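Local structure of uncharacterized protein MTH_862 (Methanothermobacter thermautotrophicus, 2R47) at residues R20-D25 with F140-N145; L88-G93 with E104-L109. The protein is of unknown function, belongs to a protein family conserved in archaea, and adopts an alpha/beta fold whose sheet continues into a second subunit. All blocks are in the same frame, centred on the assembly; numbering follows the deposited sequence. Where two conformers were deposited one is given.

Contact 1: residues R20-D25 with F140-N145; sequences REAVKD and FDCVIN
The methyl group of A22 rests against two side chains of the strand segment, C142 and I144, and these account for all of the touching between 20-25 and 140-145. A22 CB lies 4.1 Å from C142 SG and 4.3 Å from I144 CD1, so a single carbon from the helix sits before a sulfur and a methyl offered by alternate strand residues. The interaction is apolar throughout and modest, burying 73 Å² over both sides. Alanine contributes little bulk here, and the separation is spanned from the strand: the nearest backbones, at A22 and C142, are still 7.6 Å apart measured CA to CA. C142 sends its sulfur out with SG anti to the backbone N (chi1 170°). I144 reaches further by extending its CG1 branch, CD1 lying nearly opposite CA about the CB-CG1 bond (chi2 161°).

What positions A22 is the end of a helix. It is the last residue with helical backbone angles before V23 breaks away, and the turn there is closed by a weak bond from K24 N to E21 O. Polar links nearby tie the same helical end to its surroundings: R20 NE donates to A48 O, and E21 forms a salt bridge with K7.

On the strand side, C142 is backbone-bonded to G122, and I144 to G122 and C124, while D141 OD2 accepts from L120 N. The example illustrates how a helix is seated on an alpha/beta sheet: I144 also touches H15, V18 and F19 of helix 11-22, while V23 packs on M121 of the adjoining strand 118-125. Strand 142-154 is outermost within the chain, but its residues 142-145 pair antiparallel with a strand of the second subunit, extending the sheet across the dimer interface beside this helix.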
loop_
_atom_site.group_PDB
_atom_site.type_symbol
_atom_site.label_atom_id
_atom_site.label_comp_id
_atom_site.label_asym_id
_atom_site.label_seq_id
_atom_site.Cartn_x
_atom_site.Cartn_y
_atom_site.Cartn_z
ATOM N N ARG A 20 -2.575 -5.052 -14.174
ATOM C CA ARG A 20 -3.644 -4.717 -15.117
ATOM C C ARG A 20 -3.684 -5.681 -16.289
ATOM O O ARG A 20 -4.754 -6.077 -16.704
ATOM C CB ARG A 20 -3.442 -3.321 -15.694
ATOM C CG ARG A 20 -3.735 -2.238 -14.693
ATOM C CD ARG A 20 -3.965 -0.863 -15.395
ATOM N NE ARG A 20 -3.686 0.176 -14.407
ATOM C CZ ARG A 20 -2.509 0.767 -14.233
ATOM N NH1 ARG A 20 -1.488 0.504 -15.047
ATOM N NH2 ARG A 20 -2.367 1.675 -13.250
ATOM N N GLU A 21 -2.508 -6.052 -16.792
ATOM C CA GLU A 21 -2.383 -7.007 -17.895
ATOM C C GLU A 21 -2.870 -8.385 -17.480
ATOM O O GLU A 21 -3.613 -9.035 -18.244
ATOM C CB GLU A 21 -0.914 -7.107 -18.302
ATOM C CG GLU A 21 -0.414 -5.889 -19.015
ATOM C CD GLU A 21 1.087 -5.945 -19.264
ATOM O OE1 GLU A 21 1.794 -6.878 -18.794
ATOM O OE2 GLU A 21 1.570 -5.025 -19.942
ATOM N N ALA A 22 -2.449 -8.831 -16.290
ATOM C CA ALA A 22 -2.824 -10.144 -15.759
ATOM C C ALA A 22 -4.358 -10.286 -15.633
ATOM O O ALA A 22 -4.888 -11.337 -15.921
ATOM C CB ALA A 22 -2.110 -10.429 -14.418
ATOM N N VAL A 23 -5.069 -9.232 -15.228
ATOM C CA VAL A 23 -6.529 -9.312 -15.027
ATOM C C VAL A 23 -7.373 -8.638 -16.128
ATOM O O VAL A 23 -8.548 -8.318 -15.919
ATOM C CB VAL A 23 -6.939 -8.749 -13.637
ATOM C CG1 VAL A 23 -6.234 -9.585 -12.543
ATOM C CG2 VAL A 23 -6.577 -7.263 -13.515
ATOM N N LYS A 24 -6.801 -8.482 -17.306
ATOM C CA LYS A 24 -7.453 -7.695 -18.347
ATOM C C LYS A 24 -8.846 -8.169 -18.702
ATOM O O LYS A 24 -9.691 -7.356 -19.027
ATOM C CB LYS A 24 -6.603 -7.663 -19.614
ATOM C CG LYS A 24 -6.179 -9.004 -20.166
ATOM C CD LYS A 24 -5.138 -8.797 -21.316
ATOM C CE LYS A 24 -5.124 -9.957 -22.328
ATOM N NZ LYS A 24 -3.848 -10.003 -23.199
ATOM N N ASP A 25 -9.070 -9.477 -18.668
ATOM C CA ASP A 25 -10.352 -10.046 -19.093
ATOM C C ASP A 25 -11.329 -10.283 -17.952
ATOM O O ASP A 25 -12.438 -10.784 -18.185
ATOM C CB ASP A 25 -10.116 -11.362 -19.856
ATOM C CG ASP A 25 -9.428 -11.136 -21.210
ATOM O OD1 ASP A 25 -9.754 -10.137 -21.886
ATOM O OD2 ASP A 25 -8.557 -11.951 -21.583
ATOM N N PHE A 140 -1.424 -21.975 -8.546
ATOM C CA PHE A 140 -1.520 -20.573 -9.018
ATOM C C PHE A 140 -1.508 -20.505 -10.552
ATOM O O PHE A 140 -0.670 -21.161 -11.199
ATOM C CB PHE A 140 -0.345 -19.725 -8.494
ATOM C CG PHE A 140 -0.456 -19.349 -7.069
ATOM C CD1 PHE A 140 -1.353 -18.362 -6.661
ATOM C CD2 PHE A 140 0.423 -19.912 -6.124
ATOM C CE1 PHE A 140 -1.430 -17.965 -5.295
ATOM C CE2 PHE A 140 0.367 -19.533 -4.783
ATOM C CZ PHE A 140 -0.566 -18.557 -4.357
ATOM N N ASP A 141 -2.399 -19.685 -11.122
ATOM C CA ASP A 141 -2.289 -19.358 -12.534
ATOM C C ASP A 141 -1.264 -18.278 -12.821
ATOM O O ASP A 141 -0.621 -18.288 -13.861
ATOM C CB ASP A 141 -3.654 -18.967 -13.121
ATOM C CG ASP A 141 -4.649 -20.114 -13.042
ATOM O OD1 ASP A 141 -4.415 -21.151 -13.692
ATOM O OD2 ASP A 141 -5.637 -20.003 -12.301
ATOM N N CYS A 142 -1.091 -17.326 -11.894
ATOM C CA CYS A 142 -0.137 -16.248 -12.138
ATOM C C CYS A 142 0.284 -15.726 -10.770
ATOM O O CYS A 142 -0.565 -15.595 -9.897
ATOM C CB CYS A 142 -0.788 -15.093 -12.973
ATOM S SG CYS A 142 0.191 -13.536 -13.117
ATOM N N VAL A 143 1.564 -15.405 -10.589
ATOM C CA VAL A 143 2.002 -14.785 -9.345
ATOM C C VAL A 143 2.786 -13.544 -9.756
ATOM O O VAL A 143 3.572 -13.603 -10.688
ATOM C CB VAL A 143 2.912 -15.746 -8.453
ATOM C CG1 VAL A 143 3.649 -14.935 -7.336
ATOM C CG2 VAL A 143 2.028 -16.849 -7.820
ATOM N N ILE A 144 2.573 -12.429 -9.075
ATOM C CA ILE A 144 3.387 -11.263 -9.277
ATOM C C ILE A 144 4.107 -11.024 -7.955
ATOM O O ILE A 144 3.461 -10.907 -6.921
ATOM C CB ILE A 144 2.500 -10.039 -9.623
ATOM C CG1 ILE A 144 1.831 -10.272 -10.991
ATOM C CG2 ILE A 144 3.387 -8.772 -9.687
ATOM C CD1 ILE A 144 0.609 -9.398 -11.246
ATOM N N ASN A 145 5.434 -11.074 -7.991
ATOM C CA ASN A 145 6.263 -10.943 -6.802
ATOM C C ASN A 145 7.134 -9.701 -6.914
ATOM O O ASN A 145 7.762 -9.506 -7.950
ATOM C CB ASN A 145 7.154 -12.176 -6.636
ATOM C CG ASN A 145 8.123 -12.019 -5.467
ATOM O OD1 ASN A 145 7.731 -11.627 -4.377
ATOM N ND2 ASN A 145 9.397 -12.293 -5.708
#

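Contact 2: residues L88-G93 with E104-L109; sequences LVLLGG and EDVKKL
V106 and L109, a helical turn apart, are the residues through which helix 103-113 meets L90 and L88 of the strand. Earlier in the helical segment, E104 is turned to another task: in one of its two conformers its OE2 forms a salt bridge with K107 NZ at 2.8 Å. D105 N, in turn, is bonded to D102 OD1. At V106 the packing begins, CG1 meeting L90 CD1 at 3.9 Å where the two side chains run obliquely to one another.

Helix and strand here are close to antiparallel, at 159° with 11.2 Å between their axes, as expected when a helix returns over the sheet in a beta-alpha-beta crossover. This one leads from strand 88-91 to its parallel neighbour 118-125, with a 3-10 turn beginning at G92 and G93 directly after the strand; G93 N has a weak hydrogen bond to the cysteinesulfonic acid at position 38.

After K108, which forms a salt bridge with D112, comes L109. Its CD2 lies 4.2 Å from L90 CD2, so the fork of L90 gives one methyl to each helix residue. L109 CG also receives L88 CD2 at 4.1 Å, a reach L88 makes with CG anti to its own N (chi1 178°). Beyond the strand, L109 rests on A32 and I57.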
loop_
_atom_site.group_PDB
_atom_site.type_symbol
_atom_site.label_atom_id
_atom_site.label_comp_id
_atom_site.label_asym_id
_atom_site.label_seq_id
_atom_site.Cartn_x
_atom_site.Cartn_y
_atom_site.Cartn_z
ATOM N N LEU A 88 -9.240 -14.523 -8.152
ATOM C CA LEU A 88 -9.025 -14.421 -6.732
ATOM C C LEU A 88 -7.540 -14.174 -6.526
ATOM O O LEU A 88 -6.728 -14.981 -6.933
ATOM C CB LEU A 88 -9.480 -15.688 -6.007
ATOM C CG LEU A 88 -9.259 -15.716 -4.483
ATOM C CD1 LEU A 88 -9.845 -14.522 -3.697
ATOM C CD2 LEU A 88 -9.765 -17.081 -3.926
ATOM N N VAL A 89 -7.197 -13.060 -5.865
ATOM C CA VAL A 89 -5.815 -12.696 -5.649
ATOM C C VAL A 89 -5.499 -12.931 -4.163
ATOM O O VAL A 89 -6.036 -12.242 -3.257
ATOM C CB VAL A 89 -5.536 -11.181 -6.055
ATOM C CG1 VAL A 89 -4.027 -10.838 -5.826
ATOM C CG2 VAL A 89 -6.045 -10.877 -7.513
ATOM N N LEU A 90 -4.633 -13.899 -3.901
ATOM C CA LEU A 90 -4.152 -14.134 -2.533
ATOM C C LEU A 90 -2.972 -13.192 -2.284
ATOM O O LEU A 90 -2.033 -13.125 -3.107
ATOM C CB LEU A 90 -3.676 -15.587 -2.369
ATOM C CG LEU A 90 -4.741 -16.647 -2.732
ATOM C CD1 LEU A 90 -4.117 -18.113 -2.468
ATOM C CD2 LEU A 90 -6.056 -16.385 -1.993
ATOM N N LEU A 91 -2.997 -12.517 -1.139
ATOM C CA LEU A 91 -1.924 -11.609 -0.731
ATOM C C LEU A 91 -0.924 -12.336 0.143
ATOM O O LEU A 91 -1.287 -13.291 0.875
ATOM C CB LEU A 91 -2.529 -10.338 -0.065
ATOM C CG LEU A 91 -3.477 -9.624 -1.064
ATOM C CD1 LEU A 91 -4.201 -8.456 -0.348
ATOM C CD2 LEU A 91 -2.753 -9.056 -2.294
ATOM N N GLY A 92 0.355 -11.929 0.047
ATOM C CA GLY A 92 1.420 -12.666 0.695
ATOM C C GLY A 92 1.296 -12.933 2.198
ATOM O O GLY A 92 1.768 -13.974 2.687
ATOM N N GLY A 93 0.702 -11.996 2.924
ATOM C CA GLY A 93 0.502 -12.125 4.368
ATOM C C GLY A 93 -0.232 -13.394 4.739
ATOM O O GLY A 93 -0.026 -13.924 5.839
ATOM N N GLU A 104 -5.585 -25.466 4.462
ATOM C CA GLU A 104 -6.916 -25.983 4.176
ATOM C C GLU A 104 -7.993 -24.899 4.197
ATOM O O GLU A 104 -8.938 -25.004 3.413
ATOM C CB GLU A 104 -7.284 -27.198 5.037
ATOM C CG GLU A 104 -6.452 -28.464 4.730
ATOM C CD GLU A 104 -6.527 -28.965 3.276
ATOM O OE1 GLU A 104 -7.633 -28.960 2.676
ATOM O OE2 GLU A 104 -5.466 -29.379 2.745
ATOM N N ASP A 105 -7.845 -23.856 5.026
ATOM C CA ASP A 105 -8.795 -22.735 5.034
ATOM C C ASP A 105 -8.632 -21.924 3.757
ATOM O O ASP A 105 -9.613 -21.376 3.218
ATOM C CB ASP A 105 -8.628 -21.820 6.250
ATOM C CG ASP A 105 -9.112 -22.469 7.560
ATOM O OD1 ASP A 105 -10.090 -23.243 7.569
ATOM O OD2 ASP A 105 -8.481 -22.190 8.589
ATOM N N VAL A 106 -7.383 -21.838 3.295
ATOM C CA VAL A 106 -7.085 -21.178 2.003
ATOM C C VAL A 106 -7.707 -21.940 0.834
ATOM O O VAL A 106 -8.310 -21.339 -0.045
ATOM C CB VAL A 106 -5.557 -20.942 1.786
ATOM C CG1 VAL A 106 -5.291 -20.443 0.380
ATOM C CG2 VAL A 106 -5.018 -19.907 2.820
ATOM N N LYS A 107 -7.572 -23.256 0.816
ATOM C CA LYS A 107 -8.165 -24.033 -0.264
ATOM C C LYS A 107 -9.683 -23.961 -0.247
ATOM O O LYS A 107 -10.325 -24.022 -1.305
ATOM C CB LYS A 107 -7.714 -25.485 -0.212
ATOM C CG LYS A 107 -6.261 -25.707 -0.484
ATOM C CD LYS A 107 -6.025 -27.198 -0.205
ATOM C CE LYS A 107 -4.629 -27.610 -0.411
ATOM N NZ LYS A 107 -4.465 -29.006 0.129
ATOM N N LYS A 108 -10.265 -23.862 0.949
ATOM C CA LYS A 108 -11.724 -23.725 1.055
ATOM C C LYS A 108 -12.140 -22.364 0.510
ATOM O O LYS A 108 -13.181 -22.237 -0.122
ATOM C CB LYS A 108 -12.189 -23.842 2.505
ATOM C CG LYS A 108 -13.699 -23.691 2.650
ATOM C CD LYS A 108 -14.426 -24.960 2.189
ATOM C CE LYS A 108 -15.953 -24.814 2.284
ATOM N NZ LYS A 108 -16.367 -23.963 3.451
ATOM N N LEU A 109 -11.347 -21.338 0.794
ATOM C CA LEU A 109 -11.602 -19.998 0.210
ATOM C C LEU A 109 -11.605 -20.056 -1.301
ATOM O O LEU A 109 -12.458 -19.456 -1.948
ATOM C CB LEU A 109 -10.549 -18.986 0.663
ATOM C CG LEU A 109 -10.747 -17.600 0.051
ATOM C CD1 LEU A 109 -12.085 -16.932 0.493
ATOM C CD2 LEU A 109 -9.550 -16.698 0.348
#

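Overall arrangement
Contacts 1 and 2 have centres 15 Å apart and share the one mixed sheet, which they cover on opposite faces: helix 11-22 packs at its 142-154 edge, helix 103-113 over its interior at strand 88-91. Strand 118-125 lies between these two strands. Along the chain, 20-25 comes first, then 88-93 and 104-109, and finally 140-145, so contact 2 is a local crossover and contact 1 a closure over 114 intervening residues. The segments touch where F140, just before the strand of contact 1 and not itself packed on 20-25, brings CE1 to 3.9 Å from L90 CD1. Together they show the layered build of an alpha/beta domain, with one edge committed to the dimer.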